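Local coordinates for protein pelota homolog (Archaeoglobus fulgidus, PDB 3OBY) that probably recognises stalled ribosomes and helps release them, with an endoribonuclease activity assigned to its Sm-fold N-terminal domain, at residues A[286-291]-A[328-334]. Numbering follows the deposited sequence.
Sequences LVADEF and LMSLGGI
Ala288 N donates to Gly333 O over 3.0 Å in a nearly straight bond (170° at the hydrogen), the one hydrogen bond between 286-291 and 328-334. It lies where strand 282-288 meets the incoming end of its antiparallel neighbour 334-338, in the mixed sheet of eRF1 domain 3. Just beyond it Val287 and Ile334 form a non-hydrogen-bonded antiparallel pair, their CA atoms 4.5 Å apart, with both side chains on the same face of the sheet. Helix 323-330 reaches this strand through a Schellman motif: Gly333 N returns to Leu328 O and Gly332 N to Met329 O, with Gly332 at positive phi as the C-prime residue. The turn brings Gly333 up against Phe291, where a CB would run into the ring atom CD1. Phe291 belongs to the helix that begins right after Ala288, the residue at its N-cap position; with CG anti to the backbone N (chi1 -177°), its ring swings toward the turn and lays one face on Ile334. Ile334 CB sits 4.0 Å from the ring centroid, a CH-pi contact only 16° off the normal, while Ile334 CG2 reaches Phe291 CZ. With an alanine in place of Phe291 the ring would be gone, which would probably leave that flank of Ile334 uncovered and a gap beside the glycine turn. On the helix side, Leu328 CD2 presses against the strand backbone, with Val287 C and Ala288 N close by, while helix 236-262 and strand 314-318 also pack on this leucine. Glu290 turns its carboxylate to Thr320, whose OG1 hydrogen-bonds OE2. Met329, bent at chi2 and chi3, crosses Glu290 at about a right angle, with its SD beside Ala288 CB and its methyl CE 3.7 Å from Glu290 CB.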
loop_
_atom_site.group_PDB
_atom_site.type_symbol
_atom_site.label_atom_id
_atom_site.label_comp_id
_atom_site.label_asym_id
_atom_site.label_seq_id
_atom_site.Cartn_x
_atom_site.Cartn_y
_atom_site.Cartn_z
ATOM N N LEU A 286 15.391 -5.287 -3.852
ATOM C CA LEU A 286 14.132 -6.033 -3.870
ATOM C C LEU A 286 14.267 -7.263 -2.967
ATOM O O LEU A 286 15.206 -8.033 -3.113
ATOM C CB LEU A 286 13.800 -6.484 -5.292
ATOM C CG LEU A 286 13.777 -5.450 -6.414
ATOM C CD1 LEU A 286 13.396 -6.174 -7.702
ATOM C CD2 LEU A 286 12.792 -4.320 -6.109
ATOM N N VAL A 287 13.334 -7.461 -2.042
ATOM C CA VAL A 287 13.441 -8.603 -1.131
ATOM C C VAL A 287 12.122 -9.292 -0.828
ATOM O O VAL A 287 11.088 -8.643 -0.692
ATOM C CB VAL A 287 14.113 -8.177 0.213
ATOM C CG1 VAL A 287 13.186 -7.266 1.007
ATOM C CG2 VAL A 287 14.505 -9.402 1.014
ATOM N N ALA A 288 12.164 -10.617 -0.732
ATOM C CA ALA A 288 10.962 -11.403 -0.436
ATOM C C ALA A 288 10.789 -11.510 1.075
ATOM O O ALA A 288 11.753 -11.737 1.811
ATOM C CB ALA A 288 11.064 -12.793 -1.050
ATOM N N ASP A 289 9.555 -11.345 1.538
ATOM C CA ASP A 289 9.285 -11.399 2.966
ATOM C C ASP A 289 9.820 -12.673 3.611
ATOM O O ASP A 289 10.386 -12.621 4.708
ATOM C CB ASP A 289 7.781 -11.220 3.232
ATOM C CG ASP A 289 6.935 -12.325 2.638
ATOM O OD1 ASP A 289 7.376 -12.980 1.674
ATOM O OD2 ASP A 289 5.807 -12.525 3.132
ATOM N N GLU A 290 9.673 -13.808 2.929
ATOM C CA GLU A 290 10.168 -15.069 3.472
ATOM C C GLU A 290 11.669 -14.996 3.708
ATOM O O GLU A 290 12.188 -15.541 4.685
ATOM C CB GLU A 290 9.882 -16.226 2.522
ATOM C CG GLU A 290 8.500 -16.828 2.630
ATOM C CD GLU A 290 8.318 -17.995 1.677
ATOM O OE1 GLU A 290 9.263 -18.813 1.565
ATOM O OE2 GLU A 290 7.235 -18.097 1.050
ATOM N N PHE A 291 12.365 -14.330 2.797
ATOM C CA PHE A 291 13.807 -14.205 2.898
ATOM C C PHE A 291 14.188 -13.499 4.185
ATOM O O PHE A 291 15.074 -13.951 4.909
ATOM C CB PHE A 291 14.357 -13.418 1.711
ATOM C CG PHE A 291 15.857 -13.304 1.693
ATOM C CD1 PHE A 291 16.635 -14.352 1.224
ATOM C CD2 PHE A 291 16.493 -12.137 2.130
ATOM C CE1 PHE A 291 18.022 -14.238 1.173
ATOM C CE2 PHE A 291 17.874 -12.015 2.083
ATOM C CZ PHE A 291 18.643 -13.071 1.606
ATOM N N LEU A 328 10.450 -13.533 -7.181
ATOM C CA LEU A 328 11.669 -13.074 -6.535
ATOM C C LEU A 328 12.384 -14.199 -5.763
ATOM O O LEU A 328 13.620 -14.303 -5.789
ATOM C CB LEU A 328 11.355 -11.886 -5.615
ATOM C CG LEU A 328 12.555 -11.263 -4.894
ATOM C CD1 LEU A 328 13.675 -10.999 -5.897
ATOM C CD2 LEU A 328 12.134 -9.973 -4.191
ATOM N N MET A 329 11.605 -15.038 -5.083
ATOM C CA MET A 329 12.159 -16.162 -4.325
ATOM C C MET A 329 12.865 -17.110 -5.278
ATOM O O MET A 329 13.947 -17.611 -4.984
ATOM C CB MET A 329 11.054 -16.939 -3.605
ATOM C CG MET A 329 10.524 -16.297 -2.342
ATOM S SD MET A 329 11.781 -16.063 -1.062
ATOM C CE MET A 329 11.786 -17.627 -0.271
ATOM N N SER A 330 12.229 -17.367 -6.415
ATOM C CA SER A 330 12.804 -18.257 -7.404
ATOM C C SER A 330 14.200 -17.789 -7.808
ATOM O O SER A 330 15.031 -18.601 -8.189
ATOM C CB SER A 330 11.897 -18.349 -8.631
ATOM O OG SER A 330 10.767 -19.134 -8.350
ATOM N N LEU A 331 14.458 -16.488 -7.714
ATOM C CA LEU A 331 15.763 -15.938 -8.064
ATOM C C LEU A 331 16.704 -15.784 -6.871
ATOM O O LEU A 331 17.740 -15.131 -6.981
ATOM C CB LEU A 331 15.602 -14.578 -8.742
ATOM C CG LEU A 331 15.015 -14.639 -10.145
ATOM C CD1 LEU A 331 14.679 -13.240 -10.638
ATOM C CD2 LEU A 331 16.016 -15.315 -11.052
ATOM N N GLY A 332 16.351 -16.372 -5.735
ATOM C CA GLY A 332 17.216 -16.260 -4.573
ATOM C C GLY A 332 16.645 -15.484 -3.398
ATOM O O GLY A 332 17.318 -15.335 -2.381
ATOM N N GLY A 333 15.417 -14.983 -3.529
ATOM C CA GLY A 333 14.801 -14.246 -2.442
ATOM C C GLY A 333 15.251 -12.807 -2.250
ATOM O O GLY A 333 14.672 -12.062 -1.457
ATOM N N ILE A 334 16.287 -12.399 -2.959
ATOM C CA ILE A 334 16.767 -11.034 -2.823
ATOM C C ILE A 334 17.528 -10.646 -4.083
ATOM O O ILE A 334 18.337 -11.415 -4.585
ATOM C CB ILE A 334 17.667 -10.888 -1.567
ATOM C CG1 ILE A 334 17.996 -9.411 -1.339
ATOM C CG2 ILE A 334 18.938 -11.711 -1.718
ATOM C CD1 ILE A 334 18.743 -9.132 -0.042
#